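Glycerate dehydrogenase (Bacillus sp. 5mfcol3.1, PDB 6P2I) probably reduces acyclic imino acids to amino acids with NADPH, as an imine reductase related to the D-isomer specific 2-hydroxyacid dehydrogenases. Local coordinates at residues 148-153 against 181-186; 167-172 against 191-196; 70-75 against 288-293. All blocks are in the same frame, centred on the assembly; numbering follows the deposited sequence. Where two conformers were deposited one is given.

Interaction 1. Residues 148-153 against 181-186. With NAP (NADP nicotinamide-adenine-dinucleotide phosphate), chain C.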
loop_
_atom_site.group_PDB
_atom_site.type_symbol
_atom_site.label_atom_id
_atom_site.label_comp_id
_atom_site.label_asym_id
_atom_site.label_seq_id
_atom_site.Cartn_x
_atom_site.Cartn_y
_atom_site.Cartn_z
ATOM N N ILE A 148 10.399 -15.033 4.778
ATOM C CA ILE A 148 11.591 -15.565 5.429
ATOM C C ILE A 148 11.453 -15.200 6.905
ATOM O O ILE A 148 11.750 -14.073 7.313
ATOM C CB ILE A 148 12.878 -15.016 4.810
ATOM C CG1 ILE A 148 12.959 -15.376 3.325
ATOM C CG2 ILE A 148 14.123 -15.528 5.576
ATOM C CD1 ILE A 148 14.099 -14.689 2.587
ATOM N N GLY A 149 10.967 -16.154 7.702
ATOM C CA GLY A 149 10.541 -15.874 9.061
ATOM C C GLY A 149 9.030 -15.822 9.128
ATOM O O GLY A 149 8.402 -15.029 8.417
ATOM N N ILE A 150 8.431 -16.687 9.948
ATOM C CA ILE A 150 6.982 -16.825 9.995
ATOM C C ILE A 150 6.561 -16.912 11.456
ATOM O O ILE A 150 5.805 -17.809 11.857
ATOM C CB ILE A 150 6.504 -18.037 9.164
ATOM C CG1 ILE A 150 7.355 -19.277 9.458
ATOM C CG2 ILE A 150 6.574 -17.723 7.678
ATOM C CD1 ILE A 150 6.958 -20.486 8.611
ATOM N N GLY A 151 7.049 -15.969 12.252
ATOM C CA GLY A 151 6.695 -15.815 13.649
ATOM C C GLY A 151 5.571 -14.814 13.818
ATOM O O GLY A 151 4.604 -14.810 13.047
ATOM N N GLN A 152 5.710 -13.941 14.822
ATOM C CA GLN A 152 4.660 -12.971 15.129
ATOM C C GLN A 152 4.331 -12.111 13.914
ATOM O O GLN A 152 3.161 -11.985 13.526
ATOM C CB GLN A 152 5.075 -12.083 16.300
ATOM C CG GLN A 152 5.271 -12.823 17.619
ATOM C CD GLN A 152 3.996 -13.491 18.127
ATOM O OE1 GLN A 152 2.879 -13.045 17.844
ATOM N NE2 GLN A 152 4.162 -14.559 18.893
ATOM N N ILE A 153 5.348 -11.510 13.295
ATOM C CA ILE A 153 5.076 -10.590 12.195
ATOM C C ILE A 153 4.822 -11.349 10.901
ATOM O O ILE A 153 3.869 -11.042 10.169
ATOM C CB ILE A 153 6.216 -9.556 12.055
ATOM C CG1 ILE A 153 6.390 -8.814 13.373
ATOM C CG2 ILE A 153 5.874 -8.542 10.943
ATOM C CD1 ILE A 153 7.548 -7.782 13.408
ATOM N N ILE A 181 0.661 -21.594 5.740
ATOM C CA ILE A 181 1.903 -21.223 5.074
ATOM C C ILE A 181 2.567 -22.498 4.573
ATOM O O ILE A 181 2.938 -23.360 5.378
ATOM C CB ILE A 181 2.847 -20.459 6.021
ATOM C CG1 ILE A 181 2.197 -19.147 6.481
ATOM C CG2 ILE A 181 4.178 -20.201 5.336
ATOM C CD1 ILE A 181 3.011 -18.379 7.544
ATOM N N GLN A 182 2.721 -22.621 3.256
ATOM C CA GLN A 182 3.438 -23.756 2.683
ATOM C C GLN A 182 4.929 -23.543 2.906
ATOM O O GLN A 182 5.510 -22.586 2.384
ATOM C CB GLN A 182 3.134 -23.902 1.199
ATOM C CG GLN A 182 3.988 -24.950 0.513
ATOM C CD GLN A 182 3.300 -26.301 0.429
ATOM O OE1 GLN A 182 3.154 -27.006 1.429
ATOM N NE2 GLN A 182 2.858 -26.660 -0.770
ATOM N N GLN A 183 5.557 -24.413 3.683
ATOM C CA GLN A 183 6.935 -24.170 4.069
ATOM C C GLN A 183 7.902 -24.859 3.115
ATOM O O GLN A 183 7.690 -26.004 2.703
ATOM C CB GLN A 183 7.154 -24.597 5.522
ATOM C CG GLN A 183 6.420 -23.634 6.429
ATOM C CD GLN A 183 6.195 -24.128 7.844
ATOM O OE1 GLN A 183 5.045 -24.275 8.271
ATOM N NE2 GLN A 183 7.275 -24.349 8.589
ATOM N N VAL A 184 8.943 -24.118 2.731
ATOM C CA VAL A 184 9.911 -24.520 1.716
ATOM C C VAL A 184 11.300 -24.131 2.210
ATOM O O VAL A 184 11.444 -23.385 3.180
ATOM C CB VAL A 184 9.621 -23.849 0.357
ATOM C CG1 VAL A 184 8.218 -24.212 -0.132
ATOM C CG2 VAL A 184 9.761 -22.341 0.486
ATOM N N ASP A 185 12.335 -24.626 1.522
ATOM C CA ASP A 185 13.671 -24.126 1.824
ATOM C C ASP A 185 13.917 -22.794 1.102
ATOM O O ASP A 185 13.114 -22.348 0.272
ATOM C CB ASP A 185 14.742 -25.190 1.511
ATOM C CG ASP A 185 15.010 -25.394 0.014
ATOM O OD1 ASP A 185 14.371 -24.770 -0.851
ATOM O OD2 ASP A 185 15.890 -26.224 -0.298
ATOM N N ILE A 186 15.028 -22.133 1.451
ATOM C CA ILE A 186 15.217 -20.746 1.019
ATOM C C ILE A 186 15.480 -20.670 -0.483
ATOM O O ILE A 186 15.105 -19.685 -1.137
ATOM C CB ILE A 186 16.340 -20.070 1.831
ATOM C CG1 ILE A 186 16.377 -18.568 1.555
ATOM C CG2 ILE A 186 17.708 -20.711 1.542
ATOM C CD1 ILE A 186 16.781 -17.732 2.773
HETATM P PA NAP C . 9.543 -13.961 15.968
HETATM O O1A NAP C . 10.657 -14.385 16.902
HETATM O O2A NAP C . 8.115 -14.120 16.398
HETATM O O5B NAP C . 9.727 -14.767 14.601
HETATM C C5B NAP C . 11.015 -14.972 14.030
HETATM C C4B NAP C . 10.846 -15.952 12.874
HETATM O O4B NAP C . 12.118 -16.087 12.236
HETATM C C3B NAP C . 10.444 -17.350 13.350
HETATM O O3B NAP C . 9.679 -17.998 12.314
HETATM C C2B NAP C . 11.765 -18.070 13.475
HETATM O O2B NAP C . 11.645 -19.478 13.342
HETATM C C1B NAP C . 12.474 -17.474 12.272
HETATM N N9A NAP C . 13.929 -17.676 12.357
HETATM C C8A NAP C . 14.733 -17.375 13.397
HETATM N N7A NAP C . 16.012 -17.727 13.117
HETATM C C5A NAP C . 16.011 -18.276 11.888
HETATM C C6A NAP C . 17.022 -18.856 10.983
HETATM N N6A NAP C . 18.322 -18.926 11.358
HETATM N N1A NAP C . 16.600 -19.304 9.783
HETATM C C2A NAP C . 15.307 -19.240 9.394
HETATM N N3A NAP C . 14.324 -18.726 10.157
HETATM C C4A NAP C . 14.632 -18.241 11.394
HETATM O O3 NAP C . 9.913 -12.449 15.535
HETATM P PN NAP C . 8.904 -11.295 15.048
HETATM O O1N NAP C . 8.135 -10.747 16.224
HETATM O O2N NAP C . 8.122 -11.776 13.847
HETATM O O5D NAP C . 9.964 -10.171 14.609
HETATM C C5D NAP C . 10.911 -10.442 13.569
HETATM C C4D NAP C . 11.872 -9.272 13.406
HETATM O O4D NAP C . 11.150 -8.131 12.953
HETATM C C3D NAP C . 12.511 -8.791 14.701
HETATM O O3D NAP C . 13.644 -9.582 15.087
HETATM C C2D NAP C . 12.875 -7.352 14.362
HETATM O O2D NAP C . 14.240 -7.294 13.932
HETATM C C1D NAP C . 11.925 -6.971 13.224
HETATM N N1N NAP C . 11.062 -5.853 13.623
HETATM C C2N NAP C . 11.048 -4.732 12.880
HETATM C C3N NAP C . 10.257 -3.643 13.237
HETATM C C7N NAP C . 10.276 -2.384 12.406
HETATM O O7N NAP C . 9.839 -1.347 12.884
HETATM N N7N NAP C . 10.824 -2.394 11.182
HETATM C C4N NAP C . 9.469 -3.730 14.388
HETATM C C5N NAP C . 9.506 -4.900 15.151
HETATM C C6N NAP C . 10.313 -5.953 14.735
HETATM P P2B NAP C . 11.307 -20.460 14.579
HETATM O O1X NAP C . 12.339 -20.145 15.648
HETATM O O2X NAP C . 9.913 -20.091 15.010
HETATM O O3X NAP C . 11.389 -21.831 13.962
#
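The backbones of 148-153 and 181-186 stand well apart, the closest CA pairs being Ile-148 with Ile-186 at 7.7 Å and Ile-150 with Ile-181 at 8.3 Å, so long side chains, four isoleucines and Gln-183, span the distance. Ile-150 does most of this. Its CG2 methyl meets CD1 of Ile-181 at 3.6 Å, the two side chains lying alongside and running opposite ways. Its other branch, with CG1 on the side flanked by both backbone arms (chi1 46°), carries CD1 over the flat face of the Gln-183 amide, 3.8 Å from CD. That amide is fixed from both ends, OE1 accepting from Val-178 N and NE2 donating to Arg-176 O. Cutting Ile-150 back to an alanine would probably open a gap beside Ile-181 and leave the amide face of Gln-183 without its apolar cover. This is the glycine-rich turn of a Rossmann domain, running from strand 144-148 into helix 152-163, and its backbone amides hold the cofactor. Ile-150 N donates to O3B of the NADP at 3.0 Å, while Gln-152 N reaches O2A almost straight (175°) and Ile-153 N reaches O2N at 2.8 Å, so each phosphate receives an amide near the helix start. A side chain on Gly-151 would collide with O5B, and a CB on Gly-149 would press on the carbonyl O of Ile-148 as well as on O4B. At the strand end of the turn, the methyl ends of Ile-148 and Ile-186 touch more loosely, CD1 to CD1 at 4.1 Å, beside Leu-171 of the neighbouring strand.

Interaction 2. Residues 167-172 against 191-196. With NAP (NADP nicotinamide-adenine-dinucleotide phosphate), chain C.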
loop_
_atom_site.group_PDB
_atom_site.type_symbol
_atom_site.label_atom_id
_atom_site.label_comp_id
_atom_site.label_asym_id
_atom_site.label_seq_id
_atom_site.Cartn_x
_atom_site.Cartn_y
_atom_site.Cartn_z
ATOM N N LYS A 167 -0.890 -16.695 -2.700
ATOM C CA LYS A 167 -0.278 -17.949 -2.275
ATOM C C LYS A 167 0.856 -17.602 -1.328
ATOM O O LYS A 167 1.731 -16.806 -1.681
ATOM C CB LYS A 167 0.247 -18.749 -3.464
ATOM C CG LYS A 167 -0.542 -18.525 -4.738
ATOM C CD LYS A 167 -0.751 -19.813 -5.512
ATOM C CE LYS A 167 -1.718 -19.604 -6.670
ATOM N NZ LYS A 167 -2.026 -20.879 -7.369
ATOM N N VAL A 168 0.826 -18.156 -0.117
ATOM C CA VAL A 168 1.813 -17.820 0.906
ATOM C C VAL A 168 2.736 -19.008 1.111
ATOM O O VAL A 168 2.278 -20.107 1.447
ATOM C CB VAL A 168 1.146 -17.421 2.231
ATOM C CG1 VAL A 168 2.206 -16.986 3.243
ATOM C CG2 VAL A 168 0.119 -16.314 1.986
ATOM N N ILE A 169 4.033 -18.787 0.913
ATOM C CA ILE A 169 5.049 -19.764 1.266
ATOM C C ILE A 169 6.003 -19.099 2.256
ATOM O O ILE A 169 5.989 -17.882 2.449
ATOM C CB ILE A 169 5.793 -20.328 0.033
ATOM C CG1 ILE A 169 6.676 -19.259 -0.618
ATOM C CG2 ILE A 169 4.801 -20.936 -0.981
ATOM C CD1 ILE A 169 7.396 -19.739 -1.871
ATOM N N GLY A 170 6.813 -19.910 2.922
ATOM C CA GLY A 170 7.631 -19.329 3.967
ATOM C C GLY A 170 8.572 -20.347 4.563
ATOM O O GLY A 170 8.572 -21.528 4.196
ATOM N N LEU A 171 9.392 -19.867 5.491
ATOM C CA LEU A 171 10.348 -20.746 6.139
ATOM C C LEU A 171 10.636 -20.232 7.533
ATOM O O LEU A 171 10.559 -19.030 7.804
ATOM C CB LEU A 171 11.658 -20.880 5.348
ATOM C CG LEU A 171 12.597 -19.689 5.157
ATOM C CD1 LEU A 171 13.578 -19.569 6.300
ATOM C CD2 LEU A 171 13.374 -19.852 3.867
ATOM N N ASN A 172 10.973 -21.170 8.410
ATOM C CA ASN A 172 11.444 -20.857 9.740
ATOM C C ASN A 172 12.653 -21.746 10.007
ATOM O O ASN A 172 13.150 -22.440 9.113
ATOM C CB ASN A 172 10.319 -21.016 10.775
ATOM C CG ASN A 172 9.761 -22.437 10.839
ATOM O OD1 ASN A 172 10.362 -23.385 10.334
ATOM N ND2 ASN A 172 8.598 -22.581 11.464
ATOM N N LYS A 191 13.327 -18.765 -5.632
ATOM C CA LYS A 191 12.990 -19.046 -7.024
ATOM C C LYS A 191 11.517 -18.786 -7.313
ATOM O O LYS A 191 11.171 -18.303 -8.397
ATOM C CB LYS A 191 13.330 -20.496 -7.368
ATOM C CG LYS A 191 14.805 -20.797 -7.560
ATOM C CD LYS A 191 14.999 -22.286 -7.802
ATOM C CE LYS A 191 16.455 -22.644 -8.032
ATOM N NZ LYS A 191 16.673 -24.117 -7.930
ATOM N N LYS A 192 10.632 -19.115 -6.371
ATOM C CA LYS A 192 9.206 -19.175 -6.674
ATOM C C LYS A 192 8.430 -17.933 -6.252
ATOM O O LYS A 192 7.302 -17.748 -6.721
ATOM C CB LYS A 192 8.569 -20.400 -6.006
ATOM C CG LYS A 192 9.158 -21.746 -6.428
ATOM C CD LYS A 192 8.923 -22.039 -7.895
ATOM C CE LYS A 192 8.374 -23.450 -8.089
ATOM N NZ LYS A 192 9.219 -24.492 -7.441
ATOM N N SER A 193 8.992 -17.079 -5.400
ATOM C CA SER A 193 8.230 -15.956 -4.866
ATOM C C SER A 193 8.163 -14.801 -5.853
ATOM O O SER A 193 9.166 -14.415 -6.459
ATOM C CB SER A 193 8.836 -15.450 -3.555
ATOM O OG SER A 193 8.869 -16.473 -2.577
ATOM N N ASP A 194 6.968 -14.241 -6.001
ATOM C CA ASP A 194 6.827 -12.963 -6.684
ATOM C C ASP A 194 7.181 -11.816 -5.760
ATOM O O ASP A 194 7.684 -10.777 -6.213
ATOM C CB ASP A 194 5.398 -12.826 -7.194
ATOM C CG ASP A 194 5.040 -13.934 -8.139
ATOM O OD1 ASP A 194 5.747 -14.056 -9.158
ATOM O OD2 ASP A 194 4.078 -14.700 -7.879
ATOM N N ILE A 195 6.909 -11.995 -4.472
ATOM C CA ILE A 195 7.187 -11.015 -3.434
ATOM C C ILE A 195 7.906 -11.750 -2.311
ATOM O O ILE A 195 7.484 -12.842 -1.914
ATOM C CB ILE A 195 5.890 -10.360 -2.920
ATOM C CG1 ILE A 195 5.150 -9.664 -4.075
ATOM C CG2 ILE A 195 6.195 -9.387 -1.786
ATOM C CD1 ILE A 195 3.638 -9.828 -4.050
ATOM N N ILE A 196 9.009 -11.183 -1.829
ATOM C CA ILE A 196 9.769 -11.773 -0.736
ATOM C C ILE A 196 9.799 -10.759 0.388
ATOM O O ILE A 196 10.098 -9.584 0.151
ATOM C CB ILE A 196 11.201 -12.142 -1.165
ATOM C CG1 ILE A 196 11.176 -13.185 -2.276
ATOM C CG2 ILE A 196 12.019 -12.624 0.047
ATOM C CD1 ILE A 196 12.440 -13.244 -3.117
HETATM P PA NAP C . 9.543 -13.961 15.968
HETATM O O1A NAP C . 10.657 -14.385 16.902
HETATM O O2A NAP C . 8.115 -14.120 16.398
HETATM O O5B NAP C . 9.727 -14.767 14.601
HETATM C C5B NAP C . 11.015 -14.972 14.030
HETATM C C4B NAP C . 10.846 -15.952 12.874
HETATM O O4B NAP C . 12.118 -16.087 12.236
HETATM C C3B NAP C . 10.444 -17.350 13.350
HETATM O O3B NAP C . 9.679 -17.998 12.314
HETATM C C2B NAP C . 11.765 -18.070 13.475
HETATM O O2B NAP C . 11.645 -19.478 13.342
HETATM C C1B NAP C . 12.474 -17.474 12.272
HETATM N N9A NAP C . 13.929 -17.676 12.357
HETATM C C8A NAP C . 14.733 -17.375 13.397
HETATM N N7A NAP C . 16.012 -17.727 13.117
HETATM C C5A NAP C . 16.011 -18.276 11.888
HETATM C C6A NAP C . 17.022 -18.856 10.983
HETATM N N6A NAP C . 18.322 -18.926 11.358
HETATM N N1A NAP C . 16.600 -19.304 9.783
HETATM C C2A NAP C . 15.307 -19.240 9.394
HETATM N N3A NAP C . 14.324 -18.726 10.157
HETATM C C4A NAP C . 14.632 -18.241 11.394
HETATM O O3 NAP C . 9.913 -12.449 15.535
HETATM P PN NAP C . 8.904 -11.295 15.048
HETATM O O1N NAP C . 8.135 -10.747 16.224
HETATM O O2N NAP C . 8.122 -11.776 13.847
HETATM O O5D NAP C . 9.964 -10.171 14.609
HETATM C C5D NAP C . 10.911 -10.442 13.569
HETATM C C4D NAP C . 11.872 -9.272 13.406
HETATM O O4D NAP C . 11.150 -8.131 12.953
HETATM C C3D NAP C . 12.511 -8.791 14.701
HETATM O O3D NAP C . 13.644 -9.582 15.087
HETATM C C2D NAP C . 12.875 -7.352 14.362
HETATM O O2D NAP C . 14.240 -7.294 13.932
HETATM C C1D NAP C . 11.925 -6.971 13.224
HETATM N N1N NAP C . 11.062 -5.853 13.623
HETATM C C2N NAP C . 11.048 -4.732 12.880
HETATM C C3N NAP C . 10.257 -3.643 13.237
HETATM C C7N NAP C . 10.276 -2.384 12.406
HETATM O O7N NAP C . 9.839 -1.347 12.884
HETATM N N7N NAP C . 10.824 -2.394 11.182
HETATM C C4N NAP C . 9.469 -3.730 14.388
HETATM C C5N NAP C . 9.506 -4.900 15.151
HETATM C C6N NAP C . 10.313 -5.953 14.735
HETATM P P2B NAP C . 11.307 -20.460 14.579
HETATM O O1X NAP C . 12.339 -20.145 15.648
HETATM O O2X NAP C . 9.913 -20.091 15.010
HETATM O O3X NAP C . 11.389 -21.831 13.962
#
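The hydroxyl OG of Ser-193 is hydrogen-bonded to the carbonyl O of Leu-189, and the same oxygen lies against the end of Ile-169, 3.7 Å from its CD1. OG stands beside the backbone N of its own residue (chi1 -59°), which turns it back over the last turn of helix 186-192, where the serine is the first residue to leave helical geometry. Its buried polar atom is thus satisfied by the helix while an apolar methyl packs against it. Ile-169 reaches out from strand 167-171, where a chi1 of 69° aims CG1 at the helix end and the chain extends beyond, so that CD1 leads the approach. The same methyl comes within 4.3 Å of CB of Lys-192, whose amine leads away from the strand. The contact is small, and every close approach across it is made by Ile-169 CD1 or CG1.

Just beyond Ser-193, Asp-194 is held by two partners: OD2 accepts from Thr-144 N, tying the turn to the start of strand 144-148, and OD1 forms a salt bridge with Lys-219.

At the far end of the strand the cofactor is reached. Leu-171 CD1 touches adenine atom C2A at 3.6 Å, and CB of Asn-172 approaches O2B, the oxygen bearing the 2'-phosphate, at 3.3 Å. The Asn-172 amide is engaged by the following loop, ND2 donating to Arg-176 O. Helix 186-192 belongs to the beta-alpha-beta crossover that carries the chain from strand 182-183 over strands 167-171 and 144-148 to strand 195-198, the crossover that joins the two halves of a Rossmann fold.

Interaction 3. Residues 70-75 against 288-293. With DAR (D-arginine), chain D.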
loop_
_atom_site.group_PDB
_atom_site.type_symbol
_atom_site.label_atom_id
_atom_site.label_comp_id
_atom_site.label_asym_id
_atom_site.label_seq_id
_atom_site.Cartn_x
_atom_site.Cartn_y
_atom_site.Cartn_z
ATOM N N ILE A 70 15.087 -5.118 30.239
ATOM C CA ILE A 70 13.972 -5.148 29.298
ATOM C C ILE A 70 14.369 -4.326 28.083
ATOM O O ILE A 70 14.715 -3.146 28.223
ATOM C CB ILE A 70 12.689 -4.583 29.924
ATOM C CG1 ILE A 70 12.292 -5.390 31.164
ATOM C CG2 ILE A 70 11.561 -4.505 28.870
ATOM C CD1 ILE A 70 11.310 -4.664 32.059
ATOM N N THR A 71 14.314 -4.933 26.893
ATOM C CA THR A 71 14.394 -4.141 25.674
ATOM C C THR A 71 12.998 -3.632 25.368
ATOM O O THR A 71 12.031 -4.395 25.455
ATOM C CB THR A 71 14.943 -4.948 24.488
ATOM O OG1 THR A 71 14.053 -6.028 24.154
ATOM C CG2 THR A 71 16.346 -5.480 24.804
ATOM N N ILE A 72 12.884 -2.328 25.092
ATOM C CA ILE A 72 11.606 -1.776 24.672
ATOM C C ILE A 72 11.263 -2.282 23.287
ATOM O O ILE A 72 10.100 -2.237 22.888
ATOM C CB ILE A 72 11.623 -0.232 24.709
ATOM C CG1 ILE A 72 10.192 0.323 24.817
ATOM C CG2 ILE A 72 12.313 0.326 23.475
ATOM C CD1 ILE A 72 9.508 -0.024 26.128
ATOM N N THR A 73 12.253 -2.796 22.570
ATOM C CA THR A 73 12.119 -3.296 21.211
ATOM C C THR A 73 11.766 -4.777 21.201
ATOM O O THR A 73 11.956 -5.494 22.185
ATOM C CB THR A 73 13.431 -3.090 20.462
ATOM O OG1 THR A 73 14.491 -3.718 21.201
ATOM C CG2 THR A 73 13.724 -1.610 20.326
ATOM N N THR A 74 11.240 -5.240 20.055
ATOM C CA THR A 74 11.164 -6.683 19.834
ATOM C C THR A 74 12.538 -7.256 19.523
ATOM O O THR A 74 12.880 -8.362 19.962
ATOM C CB THR A 74 10.189 -6.978 18.694
ATOM O OG1 THR A 74 8.906 -6.487 19.068
ATOM C CG2 THR A 74 10.115 -8.490 18.406
ATOM N N SER A 75 13.343 -6.518 18.768
ATOM C CA SER A 75 14.706 -6.944 18.496
ATOM C C SER A 75 15.559 -6.864 19.758
ATOM O O SER A 75 15.341 -6.022 20.635
ATOM C CB SER A 75 15.315 -6.081 17.388
ATOM O OG SER A 75 16.724 -6.061 17.451
ATOM N N TYR A 288 2.046 -1.234 27.250
ATOM C CA TYR A 288 1.404 -2.322 27.982
ATOM C C TYR A 288 2.365 -3.484 28.185
ATOM O O TYR A 288 2.366 -4.117 29.251
ATOM C CB TYR A 288 0.157 -2.826 27.251
ATOM C CG TYR A 288 -0.932 -1.818 26.935
ATOM C CD1 TYR A 288 -1.119 -0.681 27.694
ATOM C CD2 TYR A 288 -1.808 -2.043 25.871
ATOM C CE1 TYR A 288 -2.138 0.231 27.399
ATOM C CE2 TYR A 288 -2.818 -1.149 25.563
ATOM C CZ TYR A 288 -2.984 -0.012 26.327
ATOM O OH TYR A 288 -4.000 0.873 26.010
ATOM N N GLU A 289 3.179 -3.793 27.167
ATOM C CA GLU A 289 4.138 -4.893 27.279
ATOM C C GLU A 289 5.247 -4.561 28.265
ATOM O O GLU A 289 5.638 -5.409 29.074
ATOM C CB GLU A 289 4.735 -5.229 25.911
ATOM C CG GLU A 289 3.747 -6.001 25.023
ATOM C CD GLU A 289 4.319 -6.428 23.675
ATOM O OE1 GLU A 289 5.237 -5.763 23.162
ATOM O OE2 GLU A 289 3.815 -7.426 23.118
ATOM N N LEU A 290 5.764 -3.336 28.206
ATOM C CA LEU A 290 6.772 -2.905 29.170
ATOM C C LEU A 290 6.262 -3.064 30.597
ATOM O O LEU A 290 6.973 -3.574 31.476
ATOM C CB LEU A 290 7.141 -1.448 28.892
ATOM C CG LEU A 290 7.964 -0.765 29.976
ATOM C CD1 LEU A 290 9.309 -1.446 30.137
ATOM C CD2 LEU A 290 8.130 0.694 29.650
ATOM N N ILE A 291 5.024 -2.635 30.842
ATOM C CA ILE A 291 4.462 -2.699 32.186
ATOM C C ILE A 291 4.200 -4.146 32.576
ATOM O O ILE A 291 4.414 -4.540 33.729
ATOM C CB ILE A 291 3.192 -1.834 32.277
ATOM C CG1 ILE A 291 3.575 -0.356 32.243
ATOM C CG2 ILE A 291 2.381 -2.156 33.531
ATOM C CD1 ILE A 291 2.439 0.575 31.852
ATOM N N GLU A 292 3.737 -4.959 31.624
ATOM C CA GLU A 292 3.513 -6.366 31.921
ATOM C C GLU A 292 4.817 -7.064 32.275
ATOM O O GLU A 292 4.849 -7.912 33.173
ATOM C CB GLU A 292 2.850 -7.067 30.741
ATOM C CG GLU A 292 2.669 -8.544 30.983
ATOM C CD GLU A 292 1.886 -9.215 29.877
ATOM O OE1 GLU A 292 1.691 -8.573 28.820
ATOM O OE2 GLU A 292 1.466 -10.378 30.068
ATOM N N ASN A 293 5.902 -6.710 31.591
ATOM C CA ASN A 293 7.206 -7.265 31.944
ATOM C C ASN A 293 7.570 -6.939 33.386
ATOM O O ASN A 293 8.031 -7.811 34.138
ATOM C CB ASN A 293 8.276 -6.740 30.991
ATOM C CG ASN A 293 8.260 -7.463 29.660
ATOM O OD1 ASN A 293 7.826 -8.613 29.581
ATOM N ND2 ASN A 293 8.735 -6.797 28.609
HETATM N N DAR D . 13.705 -2.493 15.738
HETATM C CA DAR D . 12.262 -2.614 15.941
HETATM C CB DAR D . 11.601 -1.241 16.136
HETATM C CG DAR D . 12.092 -0.496 17.381
HETATM C CD DAR D . 11.146 0.635 17.774
HETATM N NE DAR D . 11.467 1.327 19.022
HETATM C CZ DAR D . 10.601 1.342 20.040
HETATM N NH1 DAR D . 9.670 0.388 20.148
HETATM N NH2 DAR D . 10.652 2.301 20.966
HETATM C C DAR D . 11.961 -3.577 17.076
HETATM O O DAR D . 10.950 -3.464 17.797
HETATM O OXT DAR D . 12.756 -4.498 17.258
#
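Ile-70 and Leu-290 meet with their side chains nearly perpendicular, the CG2 methyl of the isoleucine touching CD1 of the leucine at 4.0 Å. Leu-290 shares itself between two neighbours: its other methyl, CD2, lies 3.8 Å from CD1 of Ile-72, and there the side chains pass at a slant. Carrying its CG away from the backbone N (chi1 168°), Leu-290 extends toward the sheet, where it also packs on Ile-49 and, on a neighbouring helix, Ile-20.

Asn-293 lies one turn farther along the helix and touches both branches of Ile-70, sharing CG2 with Leu-290. Its CB sits 3.8 Å from CD1 of the isoleucine, and its amide nitrogen ND2 lies 3.6 Å from CG2. This is packing, since the amide finds its polar partners elsewhere: ND2 donates to Asn-93 O, and OD1 accepts from Asn-304 ND2. The amide is therefore fixed, while CG2 of Ile-70 comes at ND2 obliquely, between edge and face.

The contact joins helix 280-298 to strand 68-71 of the five-stranded parallel sheet. As is usual for 2-hydroxyacid dehydrogenases, the end of the chain thus returns from the cofactor domain to complete the substrate domain.

Ile-72 faces two ways. With CG1 swung opposite the backbone N (chi1 -158°), its CD1 goes to the helix, whereas CG2 approaches the guanidinium of the bound D-arginine, 3.6 Å from NH2. The loop after the strand grips the carboxylate of that ligand: Thr-74 N donates to O at 2.9 Å, and Ser-75 N to OXT. Thr-71 OG1 braces the turn by donating to Thr-73 O at 2.9 Å. From the helix side, Asn-286 serves both loop and ligand, ND2 bonding Ile-72 O and OD1 bonding D-arginine.

How the interactions relate
Interactions 1 and 2 are neighbours in one sheet, their centres about 8 Å apart and strand 167-171 running beside strand 182-183. A probable hydrogen bond from Gly-149 N to Leu-171 O links them, and both line the NADP site. Interaction 3 belongs to the other domain, its centre about 24 Å from that of interaction 1, and it encloses both in sequence. Interactions 1 and 3 are buried aliphatic packing, isoleucines joined by a leucine in the latter, each with an amide side chain against a methyl, beside backbone amides that bind phosphates in one and a carboxylate in the other. Interaction 2 is smaller and only partly buried, one isoleucine against a helix end whose lysine is exposed.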